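Local coordinates for protein polysaccharide deacetylase (Bacillus anthracis, PDB 2J13) that probably hydrolyses acetamide groups of cell-wall peptidoglycan as a family 4 carbohydrate esterase with a zinc-binding NodB-type polysaccharide deacetylase domain, at residues D56-F61 and D239-S244; K223-L228 and Y233-L238. One frame throughout, in Å; residues are numbered along the deposited sequence.

Interaction 1: D56-F61 and D239-S244. With ZN (zinc ion), chain D.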
ATOM      1  N   ASP A  56     -15.787   7.078  -2.995  1.00 30.70           N
ATOM      2  CA  ASP A  56     -14.712   6.891  -2.005  1.00 28.87           C
ATOM      3  C   ASP A  56     -13.453   6.468  -2.721  1.00 26.86           C
ATOM      4  O   ASP A  56     -13.492   5.625  -3.612  1.00 26.32           O
ATOM      5  CB  ASP A  56     -15.095   5.808  -0.989  1.00 29.57           C
ATOM      6  CG  ASP A  56     -16.241   6.223  -0.093  1.00 32.18           C
ATOM      7  OD1 ASP A  56     -16.577   7.418  -0.092  1.00 34.71           O
ATOM      8  OD2 ASP A  56     -16.792   5.363   0.611  1.00 36.18           O
ATOM      9  N   ILE A  57     -12.341   7.086  -2.339  1.00 24.93           N
ATOM     10  CA  ILE A  57     -11.024   6.789  -2.895  1.00 24.39           C
ATOM     11  C   ILE A  57      -9.991   6.625  -1.776  1.00 22.89           C
ATOM     12  O   ILE A  57     -10.232   6.990  -0.634  1.00 22.90           O
ATOM     13  CB  ILE A  57     -10.597   7.822  -3.915  1.00 24.61           C
ATOM     14  CG1 ILE A  57     -10.558   9.232  -3.292  1.00 25.96           C
ATOM     15  CG2 ILE A  57     -11.530   7.733  -5.150  1.00 24.36           C
ATOM     16  CD1 ILE A  57     -10.023  10.332  -4.267  1.00 25.95           C
ATOM     17  N   TYR A  58      -8.851   6.013  -2.111  1.00 20.94           N
ATOM     18  CA  TYR A  58      -7.904   5.500  -1.098  1.00 21.18           C
ATOM     19  C   TYR A  58      -6.480   5.861  -1.469  1.00 20.10           C
ATOM     20  O   TYR A  58      -5.970   5.369  -2.442  1.00 22.02           O
ATOM     21  CB  TYR A  58      -8.053   3.975  -0.988  1.00 22.25           C
ATOM     22  CG  TYR A  58      -9.488   3.575  -0.788  1.00 22.72           C
ATOM     23  CD1 TYR A  58     -10.021   3.506   0.482  1.00 24.87           C
ATOM     24  CD2 TYR A  58     -10.316   3.321  -1.869  1.00 24.63           C
ATOM     25  CE1 TYR A  58     -11.374   3.178   0.683  1.00 26.76           C
ATOM     26  CE2 TYR A  58     -11.661   2.986  -1.683  1.00 25.33           C
ATOM     27  CZ  TYR A  58     -12.172   2.931  -0.394  1.00 25.54           C
ATOM     28  OH  TYR A  58     -13.488   2.590  -0.128  1.00 28.09           O
ATOM     29  N   LEU A  59      -5.866   6.739  -0.682  1.00 18.02           N
ATOM     30  CA  LEU A  59      -4.511   7.173  -0.900  0.50 17.18           C
ATOM     31  C   LEU A  59      -3.517   6.208  -0.239  1.00 17.84           C
ATOM     32  O   LEU A  59      -3.666   5.850   0.946  1.00 17.78           O
ATOM     33  CB  LEU A  59      -4.375   8.589  -0.343  0.50 17.71           C
ATOM     34  CG  LEU A  59      -3.048   9.292  -0.475  0.50 15.00           C
ATOM     35  CD1 LEU A  59      -2.685   9.417  -1.938  0.50 16.00           C
ATOM     36  CD2 LEU A  59      -3.035  10.669   0.204  0.50 16.76           C
ATOM     37  N   THR A  60      -2.486   5.828  -0.995  1.00 17.99           N
ATOM     38  CA  THR A  60      -1.420   4.988  -0.476  1.00 16.57           C
ATOM     39  C   THR A  60      -0.081   5.475  -0.995  1.00 17.03           C
ATOM     40  O   THR A  60      -0.022   6.153  -2.023  1.00 17.38           O
ATOM     41  CB  THR A  60      -1.599   3.512  -0.865  1.00 16.72           C
ATOM     42  OG1 THR A  60      -1.348   3.339  -2.269  1.00 17.82           O
ATOM     43  CG2 THR A  60      -2.977   2.994  -0.487  1.00 16.81           C
ATOM     44  N   PHE A  61       0.960   5.135  -0.246  1.00 16.91           N
ATOM     45  CA  PHE A  61       2.360   5.439  -0.576  1.00 17.20           C
ATOM     46  C   PHE A  61       3.176   4.184  -0.299  1.00 18.14           C
ATOM     47  O   PHE A  61       2.868   3.437   0.638  1.00 18.02           O
ATOM     48  CB  PHE A  61       2.923   6.571   0.286  1.00 17.96           C
ATOM     49  CG  PHE A  61       2.215   7.890   0.115  1.00 19.50           C
ATOM     50  CD1 PHE A  61       1.094   8.176   0.838  1.00 20.31           C
ATOM     51  CD2 PHE A  61       2.702   8.850  -0.758  1.00 22.70           C
ATOM     52  CE1 PHE A  61       0.445   9.423   0.679  1.00 20.28           C
ATOM     53  CE2 PHE A  61       2.050  10.055  -0.901  1.00 20.97           C
ATOM     54  CZ  PHE A  61       0.905  10.292  -0.216  1.00 20.22           C
ATOM     55  N   ASP A 239      -9.048   0.104   5.777  1.00 27.07           N
ATOM     56  CA  ASP A 239     -10.066  -0.471   6.698  1.00 28.79           C
ATOM     57  C   ASP A 239     -11.497  -0.146   6.207  1.00 30.16           C
ATOM     58  O   ASP A 239     -12.413  -0.998   6.253  1.00 31.54           O
ATOM     59  CB  ASP A 239      -9.847   0.051   8.123  1.00 28.86           C
ATOM     60  CG  ASP A 239      -8.559  -0.478   8.805  1.00 31.15           C
ATOM     61  OD1 ASP A 239      -7.841  -1.368   8.297  1.00 31.19           O
ATOM     62  OD2 ASP A 239      -8.260   0.027   9.912  1.00 34.91           O
ATOM     63  N   ASP A 240     -11.718   1.087   5.761  1.00 30.31           N
ATOM     64  CA  ASP A 240     -13.029   1.500   5.231  1.00 30.98           C
ATOM     65  C   ASP A 240     -13.368   0.712   3.970  1.00 31.28           C
ATOM     66  O   ASP A 240     -14.528   0.298   3.755  1.00 32.60           O
ATOM     67  CB  ASP A 240     -13.042   3.002   4.889  1.00 30.19           C
ATOM     68  CG  ASP A 240     -12.856   3.899   6.092  1.00 33.28           C
ATOM     69  OD1 ASP A 240     -13.436   3.579   7.158  1.00 35.79           O
ATOM     70  OD2 ASP A 240     -12.164   4.962   5.980  1.00 34.22           O
ATOM     71  N   LEU A 241     -12.356   0.473   3.137  1.00 30.82           N
ATOM     72  CA  LEU A 241     -12.530  -0.258   1.903  1.00 31.71           C
ATOM     73  C   LEU A 241     -13.102  -1.635   2.217  1.00 33.42           C
ATOM     74  O   LEU A 241     -14.104  -2.041   1.631  1.00 32.99           O
ATOM     75  CB  LEU A 241     -11.201  -0.422   1.147  1.00 31.64           C
ATOM     76  CG  LEU A 241     -11.368  -1.002  -0.263  1.00 32.18           C
ATOM     77  CD1 LEU A 241     -10.297  -0.506  -1.246  1.00 29.91           C
ATOM     78  CD2 LEU A 241     -11.400  -2.538  -0.215  1.00 32.96           C
ATOM     79  N   VAL A 242     -12.437  -2.341   3.121  1.00 34.61           N
ATOM     80  CA  VAL A 242     -12.874  -3.683   3.488  1.00 36.58           C
ATOM     81  C   VAL A 242     -14.335  -3.659   3.978  1.00 39.02           C
ATOM     82  O   VAL A 242     -15.150  -4.500   3.564  1.00 38.89           O
ATOM     83  CB  VAL A 242     -11.918  -4.304   4.531  1.00 36.42           C
ATOM     84  CG1 VAL A 242     -12.486  -5.620   5.075  1.00 35.39           C
ATOM     85  CG2 VAL A 242     -10.566  -4.558   3.892  1.00 35.36           C
ATOM     86  N   LYS A 243     -14.667  -2.702   4.844  1.00 41.92           N
ATOM     87  CA  LYS A 243     -16.056  -2.534   5.311  1.00 44.47           C
ATOM     88  C   LYS A 243     -17.032  -2.147   4.196  1.00 46.49           C
ATOM     89  O   LYS A 243     -18.174  -2.620   4.197  1.00 47.22           O
ATOM     90  CB  LYS A 243     -16.137  -1.502   6.425  1.00 45.01           C
ATOM     91  CG  LYS A 243     -15.408  -1.906   7.696  1.00 47.28           C
ATOM     92  CD  LYS A 243     -15.243  -0.713   8.640  1.00 50.20           C
ATOM     93  CE  LYS A 243     -14.193  -0.973   9.716  1.00 52.25           C
ATOM     94  NZ  LYS A 243     -13.894   0.243  10.534  1.00 54.34           N
ATOM     95  N   SER A 244     -16.604  -1.288   3.264  1.00 48.43           N
ATOM     96  CA  SER A 244     -17.388  -0.964   2.045  1.00 50.22           C
ATOM     97  C   SER A 244     -17.810  -2.227   1.318  1.00 51.30           C
ATOM     98  O   SER A 244     -18.668  -2.191   0.423  1.00 51.81           O
ATOM     99  CB  SER A 244     -16.593  -0.096   1.056  1.00 50.44           C
ATOM    100  OG  SER A 244     -15.904  -0.896   0.078  1.00 52.15           O
TER
HETATM  101 ZN    ZN D1238     -18.050   8.353   0.784  1.00 45.84          ZN
HETATM  102  O   HOH W   1     -19.338   8.765   2.779  1.00 47.35           O
HETATM  103  O   HOH W   2     -19.806   7.605  -0.449  1.00 52.57           O
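Tyr58, on strand 56-63 of the distorted beta/alpha barrel of the NodB homology domain, lays its ring against Leu241 of the C-terminal helix 238-243. The tight part is this one pair, whose side chains meet at about a right angle. Leu241 CD1 sits over one face of the ring, 3.9 Å from the Tyr58 centroid and only 14° off its normal, a CH-pi contact. Closer to the helix axis, Leu241 CB comes within 3.6 Å of Tyr58 CE1. Leucine suits the place because its branched end can spread over a ring face: with CG anti to the backbone N (chi1 -171°), CB lies on that face too, over the CE1 corner. Tyrosine adds length: its OH reaches the helix backbone, 3.6 Å from Leu241 CA.

Beyond that hydroxyl the packing thins, and Ser244 OG stands 4.2 Å from Tyr58 OH. On the same strand Asp56 turns to a zinc ion that also carries two waters. Its OD1 binds the metal at 1.9 Å, while OD2 forms a salt bridge with Lys236. Ser244 instead turns back on its own segment, its OG donating in the carbonyl plane to a lone pair of Leu241 O at 2.6 Å.

Interaction 2: K223-L228 and Y233-L238; sequences KIIDDL and YHFKSL. With ZN (zinc ion), chain D.
Helix 217-230 and the residue leading into strand 234-236 draw together at Leu228 and Tyr233, whose CA atoms are 5.5 Å apart. A hydrogen bond from Tyr233 N to Leu228 O joins them at 3.2 Å, with an N-H...O angle of 153°. The same Leu228 O lies in the plane of the Tyr233 ring, at its edge, 3.5 Å from Tyr233 CD2, so one carbonyl meets both the amide and the rim of the ring. Leu228 holds the centre of the contact by dividing its methyls: CD2 reaches Tyr233 CD2 at 4.0 Å, whereas CD1 lies 3.9 Å from Phe235 CZ. The forked end of leucine suits a site between two aromatic side chains.

This is the second half of a beta-alpha-beta crossover, in which helix 217-230 connects strand 207-210 to strand 234-236, both parallel to strand 56-63. Phe235 points toward the helix, and its CZ approaches Ile225 CA at 3.9 Å and Ile225 CG1 at 4.0 Å. With CG1 placed beside the backbone N (chi1 -75°), the isoleucine brings that branch to the ring tip, while Ile57 and Val82 also pack on Phe235.

Between the two aromatics His234 points away from the helix, in the usual alternation of an extended chain, and its ND1 binds zinc at 2.2 Å, with a metal-bound water in the plane of the imidazole at its edge. Farther on, Ser237 N-caps helix 238-243: its OG takes up a backbone N of the first turn, while Asp240 OD2 accepts from Ser237 N, a capping box.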
ATOM      1  N   LYS A 223      -3.083  20.109  -3.615  1.00 31.23           N
ATOM      2  CA  LYS A 223      -3.962  20.523  -4.718  1.00 32.29           C
ATOM      3  C   LYS A 223      -4.895  19.424  -5.190  1.00 30.35           C
ATOM      4  O   LYS A 223      -6.076  19.683  -5.493  1.00 30.24           O
ATOM      5  CB  LYS A 223      -3.112  21.003  -5.900  1.00 32.16           C
ATOM      6  CG  LYS A 223      -2.292  22.260  -5.649  1.00 35.43           C
ATOM      7  CD  LYS A 223      -1.356  22.514  -6.812  1.00 37.47           C
ATOM      8  CE  LYS A 223      -2.118  22.493  -8.147  1.00 41.45           C
ATOM      9  NZ  LYS A 223      -1.392  23.143  -9.274  1.00 44.86           N
ATOM     10  N   ILE A 224      -4.376  18.191  -5.258  1.00 28.90           N
ATOM     11  CA  ILE A 224      -5.132  17.035  -5.676  1.00 27.58           C
ATOM     12  C   ILE A 224      -6.247  16.733  -4.663  1.00 25.55           C
ATOM     13  O   ILE A 224      -7.394  16.490  -5.043  1.00 24.73           O
ATOM     14  CB  ILE A 224      -4.203  15.794  -5.829  1.00 28.56           C
ATOM     15  CG1 ILE A 224      -3.284  15.989  -7.035  1.00 29.20           C
ATOM     16  CG2 ILE A 224      -5.021  14.535  -5.951  1.00 30.98           C
ATOM     17  CD1 ILE A 224      -2.181  14.902  -7.170  1.00 30.39           C
ATOM     18  N   ILE A 225      -5.921  16.804  -3.380  1.00 24.03           N
ATOM     19  CA  ILE A 225      -6.920  16.570  -2.322  1.00 23.21           C
ATOM     20  C   ILE A 225      -8.048  17.604  -2.420  1.00 24.34           C
ATOM     21  O   ILE A 225      -9.242  17.264  -2.421  1.00 24.49           O
ATOM     22  CB  ILE A 225      -6.251  16.644  -0.957  1.00 23.26           C
ATOM     23  CG1 ILE A 225      -5.434  15.362  -0.701  1.00 22.99           C
ATOM     24  CG2 ILE A 225      -7.256  16.791   0.187  1.00 24.04           C
ATOM     25  CD1 ILE A 225      -4.510  15.478   0.504  1.00 24.78           C
ATOM     26  N   ASP A 226      -7.656  18.853  -2.524  1.00 24.57           N
ATOM     27  CA  ASP A 226      -8.652  19.934  -2.639  1.00 26.54           C
ATOM     28  C   ASP A 226      -9.537  19.740  -3.865  1.00 27.22           C
ATOM     29  O   ASP A 226     -10.792  19.807  -3.797  1.00 27.04           O
ATOM     30  CB  ASP A 226      -7.956  21.293  -2.671  1.00 27.85           C
ATOM     31  CG  ASP A 226      -7.335  21.703  -1.334  1.00 30.91           C
ATOM     32  OD1 ASP A 226      -7.634  21.089  -0.274  1.00 31.97           O
ATOM     33  OD2 ASP A 226      -6.541  22.700  -1.332  1.00 35.67           O
ATOM     34  N   ASP A 227      -8.913  19.503  -5.012  1.00 27.33           N
ATOM     35  CA  ASP A 227      -9.610  19.351  -6.291  0.50 27.88           C
ATOM     36  C   ASP A 227     -10.580  18.153  -6.310  1.00 27.35           C
ATOM     37  O   ASP A 227     -11.703  18.218  -6.817  1.00 27.49           O
ATOM     38  CB  ASP A 227      -8.538  19.215  -7.387  0.50 28.75           C
ATOM     39  CG  ASP A 227      -9.102  19.199  -8.784  0.50 31.10           C
ATOM     40  OD1 ASP A 227      -9.164  20.279  -9.405  0.50 36.62           O
ATOM     41  OD2 ASP A 227      -9.457  18.115  -9.281  0.50 34.11           O
ATOM     42  N   LEU A 228     -10.138  17.019  -5.775  1.00 26.27           N
ATOM     43  CA  LEU A 228     -10.968  15.866  -5.745  1.00 26.01           C
ATOM     44  C   LEU A 228     -12.136  16.048  -4.775  1.00 25.63           C
ATOM     45  O   LEU A 228     -13.244  15.625  -5.076  1.00 26.84           O
ATOM     46  CB  LEU A 228     -10.147  14.604  -5.434  1.00 26.07           C
ATOM     47  CG  LEU A 228      -9.247  14.195  -6.600  1.00 26.28           C
ATOM     48  CD1 LEU A 228      -8.267  13.069  -6.203  1.00 28.27           C
ATOM     49  CD2 LEU A 228     -10.084  13.742  -7.782  1.00 30.82           C
ATOM     50  N   TYR A 233     -15.523  13.649  -4.152  1.00 27.42           N
ATOM     51  CA  TYR A 233     -14.799  12.474  -3.640  1.00 27.16           C
ATOM     52  C   TYR A 233     -14.528  12.552  -2.154  1.00 26.61           C
ATOM     53  O   TYR A 233     -14.334  13.628  -1.582  1.00 26.33           O
ATOM     54  CB  TYR A 233     -13.490  12.260  -4.399  1.00 27.89           C
ATOM     55  CG  TYR A 233     -13.704  11.779  -5.801  1.00 27.66           C
ATOM     56  CD1 TYR A 233     -13.773  10.414  -6.083  1.00 29.52           C
ATOM     57  CD2 TYR A 233     -13.838  12.660  -6.845  1.00 29.51           C
ATOM     58  CE1 TYR A 233     -13.974   9.957  -7.359  1.00 33.18           C
ATOM     59  CE2 TYR A 233     -14.030  12.211  -8.143  1.00 29.45           C
ATOM     60  CZ  TYR A 233     -14.111  10.842  -8.384  1.00 30.64           C
ATOM     61  OH  TYR A 233     -14.289  10.357  -9.643  1.00 31.83           O
ATOM     62  N   HIS A 234     -14.482  11.380  -1.532  1.00 27.14           N
ATOM     63  CA  HIS A 234     -14.165  11.246  -0.114  1.00 27.69           C
ATOM     64  C   HIS A 234     -12.947  10.357   0.011  1.00 26.91           C
ATOM     65  O   HIS A 234     -12.929   9.290  -0.569  1.00 26.90           O
ATOM     66  CB  HIS A 234     -15.320  10.563   0.612  1.00 29.70           C
ATOM     67  CG  HIS A 234     -16.658  11.177   0.313  1.00 33.53           C
ATOM     68  ND1 HIS A 234     -17.779  10.426   0.022  1.00 37.33           N
ATOM     69  CD2 HIS A 234     -17.028  12.472   0.192  1.00 36.93           C
ATOM     70  CE1 HIS A 234     -18.790  11.236  -0.242  1.00 37.98           C
ATOM     71  NE2 HIS A 234     -18.362  12.483  -0.145  1.00 37.80           N
ATOM     72  N   PHE A 235     -11.973  10.800   0.786  1.00 26.21           N
ATOM     73  CA  PHE A 235     -10.750  10.029   1.034  1.00 25.69           C
ATOM     74  C   PHE A 235     -10.915   9.159   2.262  1.00 26.14           C
ATOM     75  O   PHE A 235     -11.146   9.671   3.378  1.00 27.48           O
ATOM     76  CB  PHE A 235      -9.574  10.971   1.240  1.00 26.32           C
ATOM     77  CG  PHE A 235      -9.123  11.653  -0.002  1.00 26.67           C
ATOM     78  CD1 PHE A 235      -9.673  12.873  -0.399  1.00 26.06           C
ATOM     79  CD2 PHE A 235      -8.119  11.101  -0.760  1.00 25.90           C
ATOM     80  CE1 PHE A 235      -9.235  13.511  -1.526  1.00 26.76           C
ATOM     81  CE2 PHE A 235      -7.663  11.740  -1.926  1.00 27.45           C
ATOM     82  CZ  PHE A 235      -8.232  12.950  -2.305  1.00 27.65           C
ATOM     83  N   LYS A 236     -10.749   7.858   2.065  1.00 25.31           N
ATOM     84  CA  LYS A 236     -11.017   6.857   3.069  1.00 26.42           C
ATOM     85  C   LYS A 236      -9.792   5.959   3.297  1.00 25.57           C
ATOM     86  O   LYS A 236      -8.799   6.043   2.564  1.00 24.24           O
ATOM     87  CB  LYS A 236     -12.220   6.021   2.629  1.00 27.36           C
ATOM     88  CG  LYS A 236     -13.499   6.818   2.329  1.00 30.71           C
ATOM     89  CD  LYS A 236     -14.152   7.272   3.610  1.00 35.50           C
ATOM     90  CE  LYS A 236     -15.645   7.168   3.559  1.00 39.49           C
ATOM     91  NZ  LYS A 236     -16.096   5.747   3.492  1.00 41.44           N
ATOM     92  N   SER A 237      -9.871   5.120   4.321  1.00 25.92           N
ATOM     93  CA  SER A 237      -8.786   4.188   4.657  1.00 25.12           C
ATOM     94  C   SER A 237      -9.025   2.811   4.079  1.00 24.95           C
ATOM     95  O   SER A 237     -10.136   2.473   3.686  1.00 26.78           O
ATOM     96  CB  SER A 237      -8.668   4.035   6.164  1.00 26.03           C
ATOM     97  OG  SER A 237      -9.675   3.146   6.617  1.00 27.05           O
ATOM     98  N   LEU A 238      -7.980   1.989   4.059  1.00 23.87           N
ATOM     99  CA  LEU A 238      -8.111   0.613   3.572  1.00 24.31           C
ATOM    100  C   LEU A 238      -9.019  -0.219   4.492  1.00 25.65           C
ATOM    101  O   LEU A 238      -9.680  -1.116   4.023  1.00 27.51           O
ATOM    102  CB  LEU A 238      -6.760  -0.056   3.396  1.00 24.21           C
ATOM    103  CG  LEU A 238      -5.887   0.547   2.294  1.00 21.75           C
ATOM    104  CD1 LEU A 238      -4.606  -0.262   2.167  1.00 22.94           C
ATOM    105  CD2 LEU A 238      -6.619   0.574   0.934  1.00 24.04           C
TER
HETATM  106 ZN    ZN D1238     -18.050   8.353   0.784  1.00 45.84          ZN
HETATM  107  O   HOH W   1     -19.338   8.765   2.779  1.00 47.35           O
HETATM  108  O   HOH W   2     -19.806   7.605  -0.449  1.00 52.57           O

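Strands 56-63 and 234-236 are parallel neighbours, and this pairing joins the two interactions. Ile57 N lies 2.9 Å from His234 O and Ile57 O 2.9 Å from Lys236 N, probable hydrogen bonds from the N and the O of the same residue, both to strand 234-236; the centres of interactions 1 and 2 are about 11 Å apart. The pairing sets Asp56 and His234 side by side on one zinc ion with two shared waters. That ion is distinct from the zinc held by His113 and His117, which probably corresponds to the catalytic metal of family 4 esterases. Ser237 then leads into helix 238-243, its O 3.3 Å from Tyr58 CE1.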